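Local coordinates for putative acetamidase/formamidase (Yersinia enterocolitica subsp. palearctica serotype O:3, PDB 5UBU), which probably hydrolyses carbon-nitrogen bonds, other than peptide bonds, in linear amides and binds sodium ions in this crystal, at residues H26-E31 with V56-R61; Q72-Q77 with L142-R147; D100-Y105 with V245-N250; E107-R112 with S239-K244; G118-I123 with E229-A234. All coordinates share one frame; numbering follows the deposited sequence. Where two conformers were deposited one is given.

Overall arrangement
From the N terminus, contact 1 closes first. It pairs strands 25-28 and 55-59 at one end of a large mixed sheet. Contact 2 opens next, at 72-77, before contacts 3, 4 and 5 open in turn. It closes at 142-147, so it crosses all three. Those three then close in reverse order: contact 5 lies nested inside contact 4, and contact 4 inside contact 3. Contacts 3 and 4 are two parts of one strand pair, 101-111 with 239-248. Strand 239-248 also borders 55-59, which joins contact 4 to contact 1. Contacts 2 and 5 meet through neighbouring strands 145-151 and 117-122, and both touch the second subunit.

Contact 1 of 5, residues H26-E31 with V56-R61; sequences HHLTEE and VIVDTR
His-26 to Leu-28 runs parallel to Val-56 to Val-58, with the two strand axes 4.7 Å apart and 15° from parallel. The backbone bonds step from one strand to the other. Ile-57 N donates to His-26 O at 2.8 Å, Leu-28 N to Ile-57 O at 2.8 Å, and Asp-59 N to Leu-28 O at 3.2 Å. On one face of the sheet, His-27, in one of its two conformers, and Ile-57 lie side by side and point the same way. On the other face, Leu-28 CB packs on Val-56 CG1 at 4.0 Å. Beyond the strands, Glu-30 and Arg-61 form a salt bridge. The extended Arg-61 chain (chi3 174°) carries NE out to Glu-30. Their side chains cross at about a right angle, and the carboxylate and guanidinium planes are 90° apart. NE of Arg-61 meets the anti side of Glu-30 OE2 at 2.7 Å, and NH1 adds a weak bond to the same oxygen. One water bridges Leu-28 O and Asp-59 O. Another accepts from Glu-30 N and donates to Glu-30 OE1 and Asp-59 OD2. Thr-29 is the N-cap of helix 30-33, with OG1 bonded to Met-32 N. The pair forms one end of the large mixed sheet: strand 25-28 is outermost within the chain, strand 239-248 flanks 55-59, and Leu-28 and Val-58 pack against strand 87-93.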
# COMPACT_ATOMS: atom_id res chain seq x y z
N HIS B 26 13.07 -41.88 2.42
CA HIS B 26 14.40 -41.31 2.63
C HIS B 26 14.41 -40.57 3.95
O HIS B 26 13.40 -39.97 4.32
CB HIS B 26 14.74 -40.36 1.49
CG HIS B 26 14.54 -40.95 0.13
ND1 HIS B 26 15.50 -41.69 -0.52
CD2 HIS B 26 13.47 -40.92 -0.70
CE1 HIS B 26 15.04 -42.08 -1.69
NE2 HIS B 26 13.81 -41.63 -1.83
N HIS B 27 15.53 -40.62 4.66
CA HIS B 27 15.66 -39.95 5.95
C HIS B 27 16.62 -38.78 5.76
O HIS B 27 17.82 -38.99 5.72
CB HIS B 27 16.22 -40.93 7.00
CG HIS B 27 15.47 -42.24 7.10
ND1 HIS B 27 14.41 -42.43 7.95
CD2 HIS B 27 15.62 -43.40 6.42
CE1 HIS B 27 13.93 -43.65 7.80
NE2 HIS B 27 14.65 -44.27 6.87
N LEU B 28 16.08 -37.57 5.60
CA LEU B 28 16.91 -36.38 5.41
C LEU B 28 17.34 -35.84 6.77
O LEU B 28 16.79 -34.88 7.28
CB LEU B 28 16.18 -35.32 4.56
CG LEU B 28 16.91 -34.00 4.27
CD1 LEU B 28 18.34 -34.21 3.79
CD2 LEU B 28 16.13 -33.17 3.26
N THR B 29 18.35 -36.49 7.33
CA THR B 29 18.91 -36.10 8.62
C THR B 29 19.84 -34.90 8.45
O THR B 29 20.12 -34.48 7.33
CB THR B 29 19.75 -37.25 9.22
OG1 THR B 29 20.84 -37.56 8.34
CG2 THR B 29 18.92 -38.51 9.40
N GLU B 30 20.31 -34.36 9.56
CA GLU B 30 21.25 -33.24 9.53
C GLU B 30 22.58 -33.66 8.89
O GLU B 30 23.25 -32.84 8.26
CB GLU B 30 21.48 -32.73 10.95
CG GLU B 30 20.26 -32.06 11.57
CD GLU B 30 20.48 -31.72 13.03
OE1 GLU B 30 20.71 -32.67 13.80
OE2 GLU B 30 20.38 -30.54 13.42
N GLU B 31 22.95 -34.93 9.06
CA GLU B 31 24.20 -35.47 8.51
C GLU B 31 24.10 -35.54 6.98
O GLU B 31 25.09 -35.34 6.28
CB GLU B 31 24.51 -36.84 9.15
CG GLU B 31 25.98 -37.25 9.27
CD GLU B 31 26.62 -37.84 8.02
OE1 GLU B 31 27.83 -38.14 8.09
OE2 GLU B 31 25.93 -38.02 6.98
N VAL B 56 9.73 -38.64 2.31
CA VAL B 56 10.94 -38.07 2.89
C VAL B 56 10.65 -37.67 4.34
O VAL B 56 9.67 -36.98 4.60
CB VAL B 56 11.45 -36.83 2.12
CG1 VAL B 56 12.75 -36.31 2.72
CG2 VAL B 56 11.67 -37.18 0.66
N ILE B 57 11.49 -38.12 5.26
CA ILE B 57 11.38 -37.80 6.67
C ILE B 57 12.45 -36.75 6.92
O ILE B 57 13.64 -37.08 6.98
CB ILE B 57 11.61 -39.05 7.55
CG1 ILE B 57 10.62 -40.16 7.18
CG2 ILE B 57 11.50 -38.67 9.03
CD1 ILE B 57 10.82 -41.46 7.95
N VAL B 58 12.03 -35.50 7.06
CA VAL B 58 12.96 -34.39 7.25
C VAL B 58 13.15 -33.97 8.71
O VAL B 58 12.18 -33.71 9.41
CB VAL B 58 12.46 -33.13 6.50
CG1 VAL B 58 13.52 -32.03 6.56
CG2 VAL B 58 12.16 -33.46 5.05
N ASP B 59 14.41 -33.89 9.15
CA ASP B 59 14.77 -33.43 10.49
C ASP B 59 15.07 -31.93 10.36
O ASP B 59 16.21 -31.52 10.19
CB ASP B 59 16.01 -34.17 11.02
CG ASP B 59 15.74 -35.65 11.32
OD1 ASP B 59 14.56 -36.06 11.38
OD2 ASP B 59 16.72 -36.40 11.52
N THR B 60 14.02 -31.11 10.43
CA THR B 60 14.17 -29.66 10.28
C THR B 60 14.75 -28.97 11.51
O THR B 60 14.67 -29.48 12.62
CB THR B 60 12.82 -28.96 9.99
OG1 THR B 60 11.96 -29.06 11.14
CG2 THR B 60 12.13 -29.56 8.78
N ARG B 61 15.34 -27.80 11.29
CA ARG B 61 15.88 -26.96 12.34
C ARG B 61 14.95 -25.76 12.50
O ARG B 61 14.26 -25.38 11.56
CB ARG B 61 17.30 -26.50 12.00
CG ARG B 61 18.33 -27.60 12.14
CD ARG B 61 19.74 -27.09 11.87
NE ARG B 61 20.74 -28.13 12.15
CZ ARG B 61 22.05 -28.01 11.94
NH1 ARG B 61 22.86 -29.02 12.23
NH2 ARG B 61 22.56 -26.89 11.44
O HOH W 1 18.09 -32.35 8.24
O HOH W 2 19.74 -35.26 12.09

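Contact 2 of 5, residues Q72-Q77 with L142-R147; sequences QDIPSQ and LPEKVR
Ile-74 and Glu-144 come within 6.7 Å at their CA atoms, where the start of helix 75-78 meets the approach to strand 145-151 without any backbone-to-backbone hydrogen bond between the segments. The motif is a helix N-terminus met by a carboxylate, with Ile-74 at the N-cap position. Glu-144 spans the gap. Its CG is anti to the backbone N (chi1 -162°), and the chain stays extended beyond CG. Ser-76 OG donates at 2.7 Å to Glu-144 OE1, which is met at its syn lone pair, on the side of OE2. Ser-76 N also donates to OE1, although that bond is modelled too short for its length to be trusted. As modelled, both groups point at this one oxygen, and the helix end would probably favour its negative charge. Ile-74 crosses Glu-144 at about a right angle, with its CG2 branch next to the carboxylate. Pro-75 reaches Glu-144 tip to tip, CD lying 3.6 Å from CG. Nearby, Pro-143 packs on Trp-297 of the second subunit, and strand 145-151 pairs with strand 117-122. Val-146 supplies the apolar part: its CG2 lies 3.7 Å from Pro-75 CD and 3.7 Å from Asp-73 O.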
# COMPACT_ATOMS: atom_id res chain seq x y z
N GLN B 72 16.59 -15.33 28.44
CA GLN B 72 17.51 -14.21 28.70
C GLN B 72 18.40 -13.89 27.49
O GLN B 72 19.25 -13.00 27.56
CB GLN B 72 18.34 -14.40 29.99
CG GLN B 72 17.54 -14.20 31.27
CD GLN B 72 16.56 -15.35 31.53
OE1 GLN B 72 15.34 -15.17 31.53
NE2 GLN B 72 17.11 -16.54 31.74
N ASP B 73 18.20 -14.60 26.38
CA ASP B 73 18.95 -14.34 25.14
C ASP B 73 18.46 -13.03 24.54
O ASP B 73 17.31 -12.64 24.71
CB ASP B 73 18.79 -15.47 24.11
CG ASP B 73 19.53 -16.75 24.49
OD1 ASP B 73 20.38 -16.72 25.41
OD2 ASP B 73 19.28 -17.79 23.86
N ILE B 74 19.35 -12.38 23.81
CA ILE B 74 19.09 -11.10 23.17
C ILE B 74 19.18 -11.30 21.66
O ILE B 74 20.29 -11.39 21.12
CB ILE B 74 20.10 -10.05 23.67
CG1 ILE B 74 20.00 -9.92 25.20
CG2 ILE B 74 19.85 -8.70 23.02
CD1 ILE B 74 21.07 -9.06 25.83
N PRO B 75 18.02 -11.40 20.97
CA PRO B 75 17.95 -11.60 19.53
C PRO B 75 18.85 -10.70 18.66
O PRO B 75 19.47 -11.20 17.74
CB PRO B 75 16.48 -11.34 19.23
CG PRO B 75 15.77 -11.81 20.44
CD PRO B 75 16.70 -11.64 21.60
N SER B 76 18.93 -9.40 18.96
CA SER B 76 19.75 -8.48 18.16
C SER B 76 21.24 -8.83 18.18
O SER B 76 21.97 -8.48 17.26
CB SER B 76 19.56 -7.03 18.60
OG SER B 76 19.96 -6.84 19.95
N GLN B 77 21.68 -9.51 19.24
CA GLN B 77 23.08 -9.92 19.39
C GLN B 77 23.36 -11.33 18.85
O GLN B 77 24.50 -11.65 18.54
CB GLN B 77 23.50 -9.84 20.86
CG GLN B 77 23.46 -8.43 21.43
CD GLN B 77 23.78 -8.37 22.91
OE1 GLN B 77 24.02 -9.39 23.57
NE2 GLN B 77 23.76 -7.16 23.46
N LEU B 142 10.63 -2.20 19.52
CA LEU B 142 9.88 -2.78 20.62
C LEU B 142 10.81 -3.56 21.53
O LEU B 142 11.94 -3.89 21.14
CB LEU B 142 8.79 -3.72 20.09
CG LEU B 142 7.78 -3.14 19.11
CD1 LEU B 142 6.81 -4.24 18.73
CD2 LEU B 142 7.06 -1.94 19.73
N PRO B 143 10.36 -3.86 22.76
CA PRO B 143 11.22 -4.62 23.64
C PRO B 143 11.62 -5.93 23.01
O PRO B 143 10.88 -6.54 22.24
CB PRO B 143 10.35 -4.86 24.87
CG PRO B 143 9.46 -3.67 24.89
CD PRO B 143 9.11 -3.47 23.44
N GLU B 144 12.82 -6.34 23.37
CA GLU B 144 13.41 -7.53 22.86
C GLU B 144 13.02 -8.70 23.77
O GLU B 144 13.56 -8.84 24.85
CB GLU B 144 14.91 -7.25 22.79
CG GLU B 144 15.71 -8.17 21.91
CD GLU B 144 17.01 -7.54 21.43
OE1 GLU B 144 17.69 -8.20 20.63
OE2 GLU B 144 17.35 -6.40 21.82
N LYS B 145 12.04 -9.49 23.34
CA LYS B 145 11.54 -10.64 24.11
C LYS B 145 11.73 -12.01 23.47
O LYS B 145 11.78 -12.15 22.25
CB LYS B 145 10.05 -10.46 24.44
CG LYS B 145 9.73 -9.89 25.81
CD LYS B 145 10.19 -8.46 26.04
CE LYS B 145 10.13 -8.13 27.54
NZ LYS B 145 8.80 -8.40 28.16
N VAL B 146 11.81 -13.02 24.33
CA VAL B 146 11.96 -14.41 23.95
C VAL B 146 11.14 -15.28 24.91
O VAL B 146 11.17 -15.09 26.13
CB VAL B 146 13.43 -14.89 24.03
CG1 VAL B 146 13.56 -16.37 23.74
CG2 VAL B 146 14.30 -14.08 23.08
N ARG B 147 10.40 -16.23 24.34
CA ARG B 147 9.60 -17.16 25.12
C ARG B 147 10.01 -18.58 24.74
O ARG B 147 10.00 -18.91 23.57
CB ARG B 147 8.13 -16.97 24.84
CG ARG B 147 7.51 -15.69 25.37
CD ARG B 147 7.53 -15.58 26.89
NE ARG B 147 7.41 -16.89 27.54
CZ ARG B 147 6.27 -17.57 27.72
NH1 ARG B 147 5.11 -17.11 27.29
NH2 ARG B 147 6.31 -18.75 28.34

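Contact 3 of 5, residues D100-Y105 with V245-N250; sequences DVIAVY and VDLIKN
Asp-100 OD2 is gripped twice, by Lys-249 NZ across the contact and by the backbone N of Glu-97. The lysine bond is a salt bridge of 2.8 Å and meets the syn side of the oxygen. Lys-249 reaches it with a chain bent at chi2 and chi3, which brings CD and CE close to OD2 as the two side chains cross. The other oxygen, OD1, accepts a nearly straight bond of 2.9 Å from Asn-250 N on its anti side, 31° out of the carboxylate plane. Asp-100 therefore holds the chain just past the end of strand 239-248. Inside the strands the pairing is antiparallel. Val-101 and Ile-248 exchange two backbone bonds, as do Ala-103 and Asp-246. The bond from Ala-103 N comes from above the carbonyl plane of Asp-246. Between these pairs, Ile-102 works on the face it shares with Leu-247 and Val-245. Its CG2 touches Val-245 CG1 at 3.6 Å, and its CD1 meets Leu-247 CD1 at 3.8 Å. Asp-246 OD1 turns back to its own segment and accepts from Leu-247 N, while Gly-18 N also binds it. Helix 11-15 packs on the face bearing Ala-103, Asp-246 and Ile-248. Strand 87-93 touches Ile-102 and Val-245 on the other face, and strand 203-208 pairs with 101-111 along its far edge.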
# COMPACT_ATOMS: atom_id res chain seq x y z
N ASP B 100 6.16 -28.25 -15.06
CA ASP B 100 5.60 -29.27 -14.18
C ASP B 100 5.23 -28.67 -12.83
O ASP B 100 5.40 -27.46 -12.61
CB ASP B 100 6.58 -30.45 -13.97
CG ASP B 100 6.83 -31.24 -15.25
OD1 ASP B 100 6.07 -31.07 -16.23
OD2 ASP B 100 7.77 -32.07 -15.27
N VAL B 101 4.72 -29.51 -11.95
CA VAL B 101 4.32 -29.10 -10.61
C VAL B 101 4.72 -30.17 -9.60
O VAL B 101 4.51 -31.36 -9.84
CB VAL B 101 2.80 -28.89 -10.53
CG1 VAL B 101 2.35 -28.66 -9.10
CG2 VAL B 101 2.38 -27.72 -11.41
N ILE B 102 5.30 -29.73 -8.49
CA ILE B 102 5.67 -30.63 -7.42
C ILE B 102 4.51 -30.62 -6.43
O ILE B 102 4.08 -29.56 -6.00
CB ILE B 102 6.92 -30.16 -6.66
CG1 ILE B 102 8.12 -30.07 -7.60
CG2 ILE B 102 7.23 -31.09 -5.49
CD1 ILE B 102 8.54 -31.38 -8.24
N ALA B 103 3.99 -31.80 -6.10
CA ALA B 103 2.91 -31.92 -5.13
C ALA B 103 3.56 -32.39 -3.83
O ALA B 103 4.22 -33.42 -3.82
CB ALA B 103 1.87 -32.93 -5.61
N VAL B 104 3.37 -31.63 -2.76
CA VAL B 104 3.96 -31.98 -1.47
C VAL B 104 2.86 -32.24 -0.46
O VAL B 104 2.20 -31.31 0.00
CB VAL B 104 4.89 -30.87 -0.94
CG1 VAL B 104 5.52 -31.28 0.39
CG2 VAL B 104 5.97 -30.55 -1.96
N TYR B 105 2.66 -33.51 -0.12
CA TYR B 105 1.66 -33.89 0.86
C TYR B 105 2.33 -34.08 2.21
O TYR B 105 3.21 -34.92 2.34
CB TYR B 105 0.90 -35.15 0.44
CG TYR B 105 0.02 -35.71 1.53
CD1 TYR B 105 -1.03 -34.97 2.04
CD2 TYR B 105 0.23 -37.00 2.04
CE1 TYR B 105 -1.83 -35.47 3.07
CE2 TYR B 105 -0.58 -37.50 3.05
CZ TYR B 105 -1.61 -36.73 3.56
OH TYR B 105 -2.41 -37.20 4.56
N VAL B 245 6.19 -36.65 -1.79
CA VAL B 245 6.38 -35.74 -2.92
C VAL B 245 6.07 -36.46 -4.22
O VAL B 245 6.59 -37.55 -4.46
CB VAL B 245 7.84 -35.25 -2.94
CG1 VAL B 245 8.07 -34.26 -4.09
CG2 VAL B 245 8.21 -34.62 -1.60
N ASP B 246 5.22 -35.87 -5.05
CA ASP B 246 4.87 -36.49 -6.33
C ASP B 246 5.02 -35.40 -7.40
O ASP B 246 5.33 -34.24 -7.09
CB ASP B 246 3.47 -37.11 -6.26
CG ASP B 246 3.28 -38.27 -7.29
OD1 ASP B 246 3.90 -38.27 -8.37
OD2 ASP B 246 2.48 -39.20 -6.99
N LEU B 247 4.85 -35.79 -8.67
CA LEU B 247 5.04 -34.89 -9.79
C LEU B 247 3.88 -34.92 -10.77
O LEU B 247 3.45 -35.99 -11.20
CB LEU B 247 6.30 -35.32 -10.53
CG LEU B 247 6.77 -34.52 -11.75
CD1 LEU B 247 7.19 -33.13 -11.33
CD2 LEU B 247 7.93 -35.24 -12.41
N ILE B 248 3.37 -33.74 -11.11
CA ILE B 248 2.27 -33.57 -12.07
C ILE B 248 2.91 -32.94 -13.30
O ILE B 248 3.51 -31.88 -13.22
CB ILE B 248 1.13 -32.70 -11.53
CG1 ILE B 248 0.46 -33.37 -10.31
CG2 ILE B 248 0.09 -32.47 -12.62
CD1 ILE B 248 -0.44 -32.45 -9.52
N LYS B 249 2.78 -33.61 -14.43
CA LYS B 249 3.39 -33.16 -15.66
C LYS B 249 2.58 -32.12 -16.41
O LYS B 249 1.36 -32.20 -16.49
CB LYS B 249 3.61 -34.35 -16.60
CG LYS B 249 4.46 -35.48 -16.04
CD LYS B 249 5.90 -35.11 -15.72
CE LYS B 249 6.71 -34.75 -16.97
NZ LYS B 249 8.13 -34.48 -16.66
N ASN B 250 3.29 -31.13 -16.94
CA ASN B 250 2.73 -30.08 -17.79
C ASN B 250 1.42 -29.44 -17.27
O ASN B 250 0.38 -29.55 -17.90
CB ASN B 250 2.54 -30.70 -19.19
CG ASN B 250 2.28 -29.68 -20.27
OD1 ASN B 250 2.72 -28.53 -20.19
ND2 ASN B 250 1.60 -30.11 -21.33

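Contact 4 of 5, residues E107-R112 with S239-K244; sequences ESMLPR and SITTIK
Met-109, a selenomethionine, and Thr-241 lie side by side and point the same way on one face of an antiparallel strand pair interrupted by a classic beta bulge. At the bulge, Glu-107 and Ser-108 both face Thr-242. Glu-107 N donates to Thr-242 O, and Thr-242 N donates to Ser-108 O at 3.0 Å. Met-109 bends at chi3 (69°), which brings CE to 3.7 Å from Thr-241 OG1. Its CG also packs 3.9 Å from Thr-241 CG2. This face of the sheet packs on Ile-170 and on strand 214-222, which supplies sodium ligands. On the opposite face, Glu-107 slants across Thr-242 and sets OE2 3.6 Å from the CG2 methyl. The carboxylate has its strongest partner in Arg-55, a salt bridge through OE1. Arg-112 crosses Ile-240 at about a right angle. Its chi1 (-168°) puts CG beside that side chain, with Arg-112 CG 3.8 Å from Ile-240 CG1. The bend at chi3 (63°) turns NE toward the Ser-239 carbonyl. The guanidinium binds through NH2 to the carbonyl O of Thr-60, the residue following strand 55-59. Leu-110 and Ile-240 exchange two backbone bonds between them. Ser-239 OG sits 2.8 Å from Thr-241 OG1 in a hydroxyl pair, and the same OG also bonds to Thr-60 OG1.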
# COMPACT_ATOMS: atom_id res chain seq x y z
N GLU B 107 2.37 -35.54 5.73
CA GLU B 107 1.69 -36.60 6.46
C GLU B 107 1.60 -36.31 7.94
O GLU B 107 0.54 -36.47 8.55
CB GLU B 107 2.41 -37.94 6.32
CG GLU B 107 2.48 -38.52 4.92
CD GLU B 107 3.11 -39.89 4.90
OE1 GLU B 107 3.36 -40.43 3.79
OE2 GLU B 107 3.39 -40.43 5.99
N SER B 108 2.74 -35.91 8.51
CA SER B 108 2.85 -35.65 9.93
C SER B 108 4.01 -34.74 10.29
O SER B 108 4.96 -34.58 9.52
CB SER B 108 3.03 -36.98 10.65
OG SER B 108 4.16 -37.67 10.16
N MSE B 109 3.90 -34.14 11.48
CA MSE B 109 4.91 -33.23 12.00
C MSE B 109 4.97 -33.43 13.49
O MSE B 109 3.97 -33.22 14.19
CB MSE B 109 4.53 -31.79 11.68
CG MSE B 109 4.67 -31.48 10.20
SE MSE B 109 4.26 -29.59 9.88
CE MSE B 109 5.82 -28.79 10.77
N LEU B 110 6.12 -33.86 13.99
CA LEU B 110 6.31 -34.09 15.43
C LEU B 110 7.49 -33.26 15.92
O LEU B 110 8.38 -32.93 15.13
CB LEU B 110 6.59 -35.57 15.70
CG LEU B 110 5.55 -36.58 15.21
CD1 LEU B 110 6.04 -38.00 15.41
CD2 LEU B 110 4.20 -36.34 15.89
N PRO B 111 7.49 -32.88 17.21
CA PRO B 111 8.63 -32.12 17.73
C PRO B 111 9.85 -33.03 17.83
O PRO B 111 9.71 -34.20 18.16
CB PRO B 111 8.16 -31.63 19.10
CG PRO B 111 7.02 -32.51 19.47
CD PRO B 111 6.41 -33.01 18.20
N ARG B 112 11.02 -32.48 17.52
CA ARG B 112 12.26 -33.23 17.52
C ARG B 112 13.12 -32.87 18.72
O ARG B 112 13.17 -31.72 19.13
CB ARG B 112 13.00 -32.95 16.21
CG ARG B 112 14.18 -33.87 15.91
CD ARG B 112 14.63 -33.71 14.47
NE ARG B 112 15.11 -32.37 14.17
CZ ARG B 112 16.37 -31.95 14.31
NH1 ARG B 112 17.34 -32.77 14.72
NH2 ARG B 112 16.68 -30.69 14.00
N SER B 239 11.60 -29.96 14.00
CA SER B 239 10.63 -31.04 13.80
C SER B 239 11.08 -32.21 12.96
O SER B 239 12.10 -32.16 12.28
CB SER B 239 9.39 -30.49 13.08
OG SER B 239 9.68 -30.22 11.72
N ILE B 240 10.25 -33.26 13.01
CA ILE B 240 10.41 -34.46 12.22
C ILE B 240 9.19 -34.37 11.31
O ILE B 240 8.09 -34.78 11.68
CB ILE B 240 10.37 -35.76 13.05
CG1 ILE B 240 11.49 -35.76 14.10
CG2 ILE B 240 10.51 -36.97 12.13
CD1 ILE B 240 11.52 -36.97 15.00
N THR B 241 9.38 -33.78 10.13
CA THR B 241 8.32 -33.59 9.15
C THR B 241 8.40 -34.66 8.10
O THR B 241 9.43 -34.79 7.43
CB THR B 241 8.42 -32.20 8.48
OG1 THR B 241 8.28 -31.18 9.47
CG2 THR B 241 7.35 -32.03 7.42
N THR B 242 7.33 -35.43 7.95
CA THR B 242 7.26 -36.49 6.96
C THR B 242 6.37 -36.04 5.81
O THR B 242 5.21 -35.67 6.03
CB THR B 242 6.72 -37.81 7.56
OG1 THR B 242 7.61 -38.25 8.59
CG2 THR B 242 6.64 -38.91 6.51
N ILE B 243 6.91 -36.07 4.60
CA ILE B 243 6.19 -35.65 3.40
C ILE B 243 6.20 -36.71 2.31
O ILE B 243 7.04 -37.61 2.31
CB ILE B 243 6.79 -34.35 2.81
CG1 ILE B 243 8.26 -34.56 2.40
CG2 ILE B 243 6.70 -33.21 3.81
CD1 ILE B 243 8.91 -33.34 1.79
N LYS B 244 5.23 -36.60 1.39
CA LYS B 244 5.14 -37.49 0.24
C LYS B 244 5.19 -36.50 -0.93
O LYS B 244 4.36 -35.60 -1.03
CB LYS B 244 3.82 -38.30 0.22
CG LYS B 244 3.88 -39.67 -0.44
CD LYS B 244 2.62 -40.11 -1.17
CE LYS B 244 2.59 -41.62 -1.45
NZ LYS B 244 1.67 -41.97 -2.56

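Contact 5 of 5, residues G118-I123 with E229-A234; sequences GICAMI and EICGTA
The loop between strands 214-222 and 236-237, which both carry sodium ligands, packs here against strand 117-122. Cys-120, Ala-121 and Met-122 meet Cys-231, Thr-233 and Ala-234, and the side chain of Ala-234 lies about 5 Å from a bound sodium ion. A type I turn runs from Glu-229 to Gly-232. Gly-232 takes a positive phi (114°), which glycine adopts readily. Thr-233 accepts a hydrogen bond across the segments. Ala-121 N donates to Thr-233 OG1 at 2.8 Å, almost straight. A chi1 of 70° sets OG1 between the backbone N and the carbonyl carbon of Thr-233, where it can accept from Ala-121 N. Cys-120 SG is anti to its backbone N and meets Cys-231 SG at 3.7 Å. Met-122, a selenomethionine, touches Cys-231 CB with its CG at 4.3 Å. One water links Ile-123 N, at 2.7 Å, to Cys-231 O. The CA of Cys-120 makes a CA-H...O contact of 3.5 Å with Ala-234 O. Ser-304 of the second subunit bonds to Thr-233 O, so the loop is also held from across the interface. Ala-234 N bonds to Glu-236, a sodium ligand. The sulfur spacing is too long for a disulfide, so the two cysteines meet as packed side chains, and the threonine hydroxyl probably helps to place the loop beside the metal site.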
# COMPACT_ATOMS: atom_id res chain seq x y z
N GLY B 118 9.62 -24.95 21.82
CA GLY B 118 9.35 -24.06 20.71
C GLY B 118 9.83 -22.69 21.18
O GLY B 118 10.07 -22.50 22.35
N ILE B 119 9.94 -21.73 20.26
CA ILE B 119 10.41 -20.38 20.60
C ILE B 119 9.65 -19.29 19.87
O ILE B 119 9.51 -19.35 18.66
CB ILE B 119 11.89 -20.21 20.21
CG1 ILE B 119 12.77 -21.21 20.97
CG2 ILE B 119 12.38 -18.80 20.55
CD1 ILE B 119 14.21 -21.29 20.46
N CYS B 120 9.17 -18.31 20.61
CA CYS B 120 8.51 -17.15 20.03
C CYS B 120 9.41 -15.99 20.43
O CYS B 120 9.88 -15.93 21.57
CB CYS B 120 7.10 -16.93 20.54
SG CYS B 120 6.32 -15.45 19.81
N ALA B 121 9.64 -15.06 19.51
CA ALA B 121 10.51 -13.93 19.79
C ALA B 121 10.08 -12.64 19.12
O ALA B 121 9.46 -12.65 18.06
CB ALA B 121 11.93 -14.27 19.35
N MSE B 122 10.42 -11.54 19.79
CA MSE B 122 10.14 -10.20 19.30
C MSE B 122 11.49 -9.69 18.93
O MSE B 122 12.27 -9.29 19.78
CB MSE B 122 9.49 -9.34 20.36
CG MSE B 122 7.97 -9.49 20.35
SE MSE B 122 7.25 -8.63 21.98
CE MSE B 122 7.51 -6.76 21.48
N ILE B 123 11.78 -9.74 17.64
CA ILE B 123 13.05 -9.30 17.10
C ILE B 123 12.98 -7.80 16.80
O ILE B 123 12.02 -7.34 16.18
CB ILE B 123 13.36 -10.08 15.81
CG1 ILE B 123 13.35 -11.59 16.12
CG2 ILE B 123 14.69 -9.62 15.22
CD1 ILE B 123 13.53 -12.49 14.92
N GLU B 229 0.77 -13.69 11.71
CA GLU B 229 2.01 -13.94 12.48
C GLU B 229 2.49 -12.56 12.96
O GLU B 229 3.69 -12.25 12.91
CB GLU B 229 3.03 -14.61 11.56
CG GLU B 229 4.25 -15.23 12.22
CD GLU B 229 5.25 -15.76 11.21
OE1 GLU B 229 5.33 -15.19 10.11
OE2 GLU B 229 5.98 -16.74 11.52
N ILE B 230 1.54 -11.77 13.45
CA ILE B 230 1.81 -10.37 13.80
C ILE B 230 3.04 -9.94 14.58
O ILE B 230 3.55 -8.87 14.25
CB ILE B 230 0.64 -9.61 14.41
CG1 ILE B 230 -0.01 -10.45 15.48
CG2 ILE B 230 -0.28 -9.13 13.32
CD1 ILE B 230 -0.95 -9.66 16.34
N CYS B 231 3.56 -10.71 15.55
CA CYS B 231 4.76 -10.23 16.27
C CYS B 231 6.07 -10.48 15.52
O CYS B 231 7.13 -10.02 15.96
CB CYS B 231 4.86 -10.82 17.68
SG CYS B 231 5.48 -12.50 17.77
N GLY B 232 5.98 -11.21 14.39
CA GLY B 232 7.15 -11.52 13.57
C GLY B 232 7.46 -13.00 13.55
O GLY B 232 7.98 -13.52 12.55
N THR B 233 7.15 -13.68 14.66
CA THR B 233 7.41 -15.12 14.77
C THR B 233 6.23 -15.88 15.38
O THR B 233 5.44 -15.34 16.14
CB THR B 233 8.64 -15.43 15.68
OG1 THR B 233 8.33 -15.13 17.05
CG2 THR B 233 9.86 -14.63 15.25
N ALA B 234 6.15 -17.15 15.03
CA ALA B 234 5.14 -18.05 15.55
C ALA B 234 5.88 -18.82 16.64
O ALA B 234 6.82 -18.28 17.23
CB ALA B 234 4.68 -18.99 14.45
O HOH W 3 9.90 -10.10 15.78